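Local coordinates for subclass B3 metallo-beta-lactamase (Sphingobium indicum, PDB 7LUU), which probably hydrolyses the beta-lactam ring of antibiotics with a pair of zinc ions, one of them bound by an unusual active-site glutamate, at residues E122-H127 against G199-S204; I220-S225 against I262-H267. All coordinates share one frame; numbering follows the deposited sequence.

Contact 1 (E122-H127 against G199-S204); sequences EPHYDH and GHTMGS. With ZN (zinc ion), chain B; ZN (zinc ion), chain C; SO4 (sulfate ion), chain D.
Glu122 and His124 meet His200 across a zinc ion, and three side chains converging on one metal make the tight part of this contact. Glu122 binds through OE2 alone, 1.9 Å from the zinc; its CG sits between the backbone N and the carbonyl carbon (chi1 62°), and the chain then runs extended to the metal, the carboxylate plane turned 50° from the His200 ring. His124 and His200 come tip to tip, ND1 of His124 lying 3.2 Å from NE2 of His200, a closeness imposed by the shared zinc. Thr201 CG2 meets the His124 ring obliquely, 3.4 Å from NE2, whose hydrogen bond goes to Asp161, while His200 ND1 is held by the carbonyl of Asn227; these two hydrogen bonds limit the rotation of the rings.

The looser side is bridged by waters. Water 1 joins Glu122 OE1 to Ser204 OG, which gives its proton to that water over 2.6 Å. Water 3 completes the first zinc site and also lies 2.3 Å from the second zinc, where Asp126 OD2 and His127 NE2 bind with His267; it donates to Asp126 OD1. Farther out, Tyr125, a partly exposed residue, donates from OH to a sulfate ion probably taken up from the crystallisation liquor. The whole is the dinuclear zinc centre of a subclass B3 metallo-beta-lactamase, with EPHYDH as its metal-binding motif and glutamate as its first ligand.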
loop_
_atom_site.group_PDB
_atom_site.type_symbol
_atom_site.label_atom_id
_atom_site.label_comp_id
_atom_site.label_asym_id
_atom_site.label_seq_id
_atom_site.Cartn_x
_atom_site.Cartn_y
_atom_site.Cartn_z
ATOM N N GLU A 122 -4.066 -1.059 -1.467
ATOM C CA GLU A 122 -5.454 -1.244 -1.003
ATOM C C GLU A 122 -6.328 -0.043 -1.330
ATOM O O GLU A 122 -5.845 1.116 -1.352
ATOM C CB GLU A 122 -5.524 -1.499 0.512
ATOM C CG GLU A 122 -4.952 -0.282 1.353
ATOM C CD GLU A 122 -5.263 -0.425 2.835
ATOM O OE1 GLU A 122 -4.380 -0.983 3.561
ATOM O OE2 GLU A 122 -6.315 0.044 3.285
ATOM N N PRO A 123 -7.620 -0.260 -1.510
ATOM C CA PRO A 123 -8.503 0.813 -1.969
ATOM C C PRO A 123 -9.212 1.491 -0.784
ATOM O O PRO A 123 -10.439 1.502 -0.672
ATOM C CB PRO A 123 -9.474 0.061 -2.900
ATOM C CG PRO A 123 -9.639 -1.239 -2.202
ATOM C CD PRO A 123 -8.281 -1.599 -1.595
ATOM N N HIS A 124 -8.410 2.023 0.158
ATOM C CA HIS A 124 -8.915 2.812 1.259
ATOM C C HIS A 124 -8.301 4.198 1.144
ATOM O O HIS A 124 -7.206 4.360 0.553
ATOM C CB HIS A 124 -8.499 2.210 2.590
ATOM C CG HIS A 124 -9.333 1.044 3.007
ATOM N ND1 HIS A 124 -9.030 0.296 4.122
ATOM C CD2 HIS A 124 -10.481 0.528 2.486
ATOM C CE1 HIS A 124 -9.978 -0.642 4.273
ATOM N NE2 HIS A 124 -10.869 -0.521 3.304
ATOM N N TYR A 125 -9.022 5.209 1.661
ATOM C CA TYR A 125 -8.601 6.571 1.319
ATOM C C TYR A 125 -7.257 7.003 1.935
ATOM O O TYR A 125 -6.676 7.986 1.450
ATOM C CB TYR A 125 -9.746 7.551 1.693
ATOM C CG TYR A 125 -9.955 7.772 3.185
ATOM C CD1 TYR A 125 -9.056 8.541 3.909
ATOM C CD2 TYR A 125 -11.063 7.244 3.855
ATOM C CE1 TYR A 125 -9.225 8.788 5.223
ATOM C CE2 TYR A 125 -11.261 7.508 5.193
ATOM C CZ TYR A 125 -10.322 8.255 5.873
ATOM O OH TYR A 125 -10.495 8.524 7.219
ATOM N N ASP A 126 -6.726 6.286 2.951
ATOM C CA ASP A 126 -5.431 6.691 3.493
ATOM C C ASP A 126 -4.276 6.115 2.684
ATOM O O ASP A 126 -3.125 6.463 2.949
ATOM C CB ASP A 126 -5.285 6.299 4.996
ATOM C CG ASP A 126 -5.558 4.795 5.272
ATOM O OD1 ASP A 126 -6.442 4.179 4.628
ATOM O OD2 ASP A 126 -4.904 4.246 6.195
ATOM N N HIS A 127 -4.549 5.267 1.666
ATOM C CA HIS A 127 -3.503 4.794 0.763
ATOM C C HIS A 127 -3.815 5.083 -0.672
ATOM O O HIS A 127 -2.906 5.267 -1.468
ATOM C CB HIS A 127 -3.279 3.252 0.931
ATOM C CG HIS A 127 -3.142 2.857 2.373
ATOM N ND1 HIS A 127 -1.923 2.909 3.022
ATOM C CD2 HIS A 127 -4.054 2.526 3.310
ATOM C CE1 HIS A 127 -2.097 2.608 4.312
ATOM N NE2 HIS A 127 -3.379 2.364 4.504
ATOM N N GLY A 199 -6.961 -9.747 3.462
ATOM C CA GLY A 199 -7.349 -9.865 4.860
ATOM C C GLY A 199 -7.868 -8.522 5.340
ATOM O O GLY A 199 -8.959 -8.365 5.871
ATOM N N HIS A 200 -7.012 -7.503 5.227
ATOM C CA HIS A 200 -7.484 -6.167 5.588
ATOM C C HIS A 200 -8.616 -5.758 4.662
ATOM O O HIS A 200 -9.655 -5.211 5.108
ATOM C CB HIS A 200 -6.276 -5.220 5.512
ATOM C CG HIS A 200 -6.603 -3.796 5.834
ATOM N ND1 HIS A 200 -6.836 -3.353 7.124
ATOM C CD2 HIS A 200 -6.760 -2.723 5.018
ATOM C CE1 HIS A 200 -7.132 -2.054 7.086
ATOM N NE2 HIS A 200 -7.069 -1.652 5.828
ATOM N N THR A 201 -8.427 -6.034 3.365
ATOM C CA THR A 201 -9.510 -6.045 2.369
ATOM C C THR A 201 -9.247 -7.230 1.465
ATOM O O THR A 201 -8.160 -7.809 1.478
ATOM C CB THR A 201 -9.559 -4.774 1.511
ATOM O OG1 THR A 201 -8.430 -4.721 0.626
ATOM C CG2 THR A 201 -9.569 -3.485 2.364
ATOM N N MET A 202 -10.233 -7.564 0.629
ATOM C CA MET A 202 -10.005 -8.737 -0.228
ATOM C C MET A 202 -8.975 -8.511 -1.338
ATOM O O MET A 202 -8.351 -9.485 -1.793
ATOM C CB MET A 202 -11.325 -9.205 -0.830
ATOM C CG MET A 202 -12.188 -10.055 0.127
ATOM S SD MET A 202 -11.389 -11.486 0.854
ATOM C CE MET A 202 -11.049 -12.467 -0.642
ATOM N N GLY A 203 -8.799 -7.282 -1.784
ATOM C CA GLY A 203 -7.899 -6.931 -2.862
ATOM C C GLY A 203 -6.580 -6.365 -2.395
ATOM O O GLY A 203 -5.814 -5.868 -3.238
ATOM N N SER A 204 -6.285 -6.426 -1.100
ATOM C CA SER A 204 -4.994 -5.921 -0.636
ATOM C C SER A 204 -3.843 -6.648 -1.333
ATOM O O SER A 204 -3.890 -7.884 -1.539
ATOM C CB SER A 204 -4.877 -6.107 0.880
ATOM O OG SER A 204 -5.799 -5.204 1.550
HETATM ZN ZN ZN B . -7.195 0.162 4.977
HETATM ZN ZN ZN C . -4.351 2.235 6.261
HETATM S S SO4 D . -13.550 6.899 8.639
HETATM O O1 SO4 D . -14.997 7.075 8.743
HETATM O O2 SO4 D . -12.980 6.442 9.909
HETATM O O3 SO4 D . -13.323 5.862 7.625
HETATM O O4 SO4 D . -12.914 8.172 8.257
HETATM O O HOH W 1 -4.183 -3.812 3.083
HETATM O O HOH W 2 -4.188 0.173 6.377
HETATM O O HOH W 3 -6.499 1.807 5.715
#

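Contact 2 (I220-S225 against I262-H267). With ZN (zinc ion), chain C.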
loop_
_atom_site.group_PDB
_atom_site.type_symbol
_atom_site.label_atom_id
_atom_site.label_comp_id
_atom_site.label_asym_id
_atom_site.label_seq_id
_atom_site.Cartn_x
_atom_site.Cartn_y
_atom_site.Cartn_z
ATOM N N ILE A 220 13.377 -5.970 -1.871
ATOM C CA ILE A 220 12.535 -5.049 -1.108
ATOM C C ILE A 220 11.086 -5.541 -1.198
ATOM O O ILE A 220 10.594 -5.955 -2.273
ATOM C CB ILE A 220 12.636 -3.615 -1.672
ATOM C CG1 ILE A 220 14.125 -3.154 -1.598
ATOM C CG2 ILE A 220 11.768 -2.688 -0.882
ATOM C CD1 ILE A 220 14.262 -1.663 -2.129
ATOM N N VAL A 221 10.363 -5.442 -0.080
ATOM C CA VAL A 221 8.951 -5.760 -0.048
ATOM C C VAL A 221 8.213 -4.523 0.446
ATOM O O VAL A 221 8.502 -4.052 1.545
ATOM C CB VAL A 221 8.685 -6.919 0.926
ATOM C CG1 VAL A 221 7.162 -7.195 1.057
ATOM C CG2 VAL A 221 9.378 -8.170 0.360
ATOM N N PHE A 222 7.200 -4.061 -0.320
ATOM C CA PHE A 222 6.302 -3.006 0.149
ATOM C C PHE A 222 5.024 -3.723 0.507
ATOM O O PHE A 222 4.283 -4.165 -0.397
ATOM C CB PHE A 222 6.102 -1.953 -0.946
ATOM C CG PHE A 222 5.364 -0.687 -0.450
ATOM C CD1 PHE A 222 4.077 -0.789 0.036
ATOM C CD2 PHE A 222 6.016 0.569 -0.413
ATOM C CE1 PHE A 222 3.392 0.331 0.439
ATOM C CE2 PHE A 222 5.322 1.707 -0.022
ATOM C CZ PHE A 222 4.017 1.597 0.418
ATOM N N ALA A 223 4.808 -3.918 1.818
ATOM C CA ALA A 223 3.721 -4.790 2.324
ATOM C C ALA A 223 2.450 -4.002 2.509
ATOM O O ALA A 223 2.469 -2.899 3.063
ATOM C CB ALA A 223 4.132 -5.403 3.690
ATOM N N SER A 224 1.333 -4.541 1.993
ATOM C CA SER A 224 0.049 -3.973 2.373
ATOM C C SER A 224 -0.190 -4.171 3.856
ATOM O O SER A 224 0.422 -5.047 4.503
ATOM C CB SER A 224 -1.113 -4.633 1.621
ATOM O OG SER A 224 -1.306 -5.979 2.144
ATOM N N SER A 225 -1.004 -3.269 4.416
ATOM C CA SER A 225 -1.523 -3.531 5.755
ATOM C C SER A 225 -2.073 -4.936 5.849
ATOM O O SER A 225 -2.783 -5.399 4.962
ATOM C CB SER A 225 -2.603 -2.528 6.079
ATOM O OG SER A 225 -3.147 -2.820 7.386
ATOM N N ILE A 262 14.439 -6.052 2.858
ATOM C CA ILE A 262 13.978 -4.765 3.323
ATOM C C ILE A 262 12.460 -4.842 3.326
ATOM O O ILE A 262 11.878 -5.277 2.323
ATOM C CB ILE A 262 14.463 -3.639 2.408
ATOM C CG1 ILE A 262 15.952 -3.442 2.620
ATOM C CG2 ILE A 262 13.689 -2.274 2.732
ATOM C CD1 ILE A 262 16.526 -2.404 1.593
ATOM N N LEU A 263 11.831 -4.408 4.435
ATOM C CA LEU A 263 10.363 -4.382 4.550
ATOM C C LEU A 263 9.919 -2.943 4.719
ATOM O O LEU A 263 10.346 -2.257 5.667
ATOM C CB LEU A 263 9.931 -5.218 5.785
ATOM C CG LEU A 263 8.444 -5.017 6.147
ATOM C CD1 LEU A 263 7.508 -5.510 5.013
ATOM C CD2 LEU A 263 8.149 -5.696 7.461
ATOM N N ILE A 264 9.094 -2.466 3.792
ATOM C CA ILE A 264 8.413 -1.163 3.937
ATOM C C ILE A 264 6.959 -1.482 4.199
ATOM O O ILE A 264 6.332 -2.124 3.362
ATOM C CB ILE A 264 8.527 -0.320 2.659
ATOM C CG1 ILE A 264 9.988 0.015 2.345
ATOM C CG2 ILE A 264 7.702 1.005 2.834
ATOM C CD1 ILE A 264 10.195 0.430 0.873
ATOM N N SER A 265 6.420 -1.060 5.355
ATOM C CA SER A 265 4.997 -1.335 5.690
ATOM C C SER A 265 4.141 -0.121 5.290
ATOM O O SER A 265 4.516 1.004 5.585
ATOM C CB SER A 265 4.925 -1.554 7.230
ATOM O OG SER A 265 3.576 -1.556 7.652
ATOM N N ALA A 266 2.979 -0.343 4.656
ATOM C CA ALA A 266 2.090 0.784 4.280
ATOM C C ALA A 266 1.865 1.783 5.436
ATOM O O ALA A 266 1.988 2.996 5.247
ATOM C CB ALA A 266 0.741 0.244 3.831
ATOM N N HIS A 267 1.552 1.303 6.645
ATOM C CA HIS A 267 1.698 2.139 7.839
ATOM C C HIS A 267 3.056 1.798 8.447
ATOM O O HIS A 267 3.197 0.695 8.991
ATOM C CB HIS A 267 0.584 1.780 8.845
ATOM C CG HIS A 267 -0.781 2.229 8.405
ATOM N ND1 HIS A 267 -1.259 3.499 8.687
ATOM C CD2 HIS A 267 -1.727 1.623 7.665
ATOM C CE1 HIS A 267 -2.463 3.629 8.175
ATOM N NE2 HIS A 267 -2.764 2.522 7.508
HETATM ZN ZN ZN C . -4.351 2.235 6.261
HETATM O O HOH W 3 -6.499 1.807 5.715
HETATM O O HOH W 2 -4.188 0.173 6.377
#
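Val221 and Ile264 lie at the middle of a parallel strand pair, 220-223 beside 262-265, whose backbone bonds form a regular ladder. Val221 N donates to Ile262 O, Val221 O accepts from Ile264 N in a nearly straight bond (N-H...O 175°), and Ala223 N donates to Ile264 O over 2.8 Å. Just past the second strand, Ala266 N reaches Ala223 O at 3.1 Å and carries the ladder one step farther. Weaker CA-H...O contacts accompany it, the shortest running 3.3 Å from Phe222 CA to Ile264 O.

The two strands are the outer members of a beta-alpha-beta unit, with helix 242-257 in the crossover, and belong to one of the two mixed sheets of the metallo-beta-lactamase alpha-beta/beta-alpha fold.

Apolar contacts divide between the faces of the sheet. On the face of Ile220, Phe222, Ile262 and Ile264, Ile220 and Ile262 lie side by side, and Ile220 CG2 also touches Ile264 CD1 at 3.9 Å. With its CG anti to the backbone N (chi1 -170°), Phe222 brings CD2 to 3.7 Å from Ile264 CG2, an oblique approach to the ring; its CE1 reaches Ala266. Leu70 of the other sheet adjoins Ile264. On the opposite face Leu263 CD1 reaches forward along the strands to Ala223 CB, 3.6 Å away, where Tyr286 of helix 282-300 covers both residues.

Polar and metal bonds gather at the C-terminal ends. Ser265 OG donates to His267 O over 2.6 Å from above the carbonyl plane, and His267 NE2 then binds the second zinc. Ser225 OG is hydrogen-bonded to Asn227 N.

From the N terminus, the chain lays down five strands of the seven-stranded sheet before 122-127, which runs from a loop into helix 125-128; the last two strands lie within the 71-residue loop that contact 1 closes. That loop ends when 199-204 arrives between strands 190-196 and 205-213 of the six-stranded sheet, so contact 1 ties the two sheets together. Only then does contact 2 open: 220-225 takes in the end of strand 216-223, and 36 residues later 262-267 closes a loop within the second sheet. The two loops thus follow in series, neither nesting nor crossing. The contacts share the second zinc; separately, Ser225 packs against Glu122 and His200.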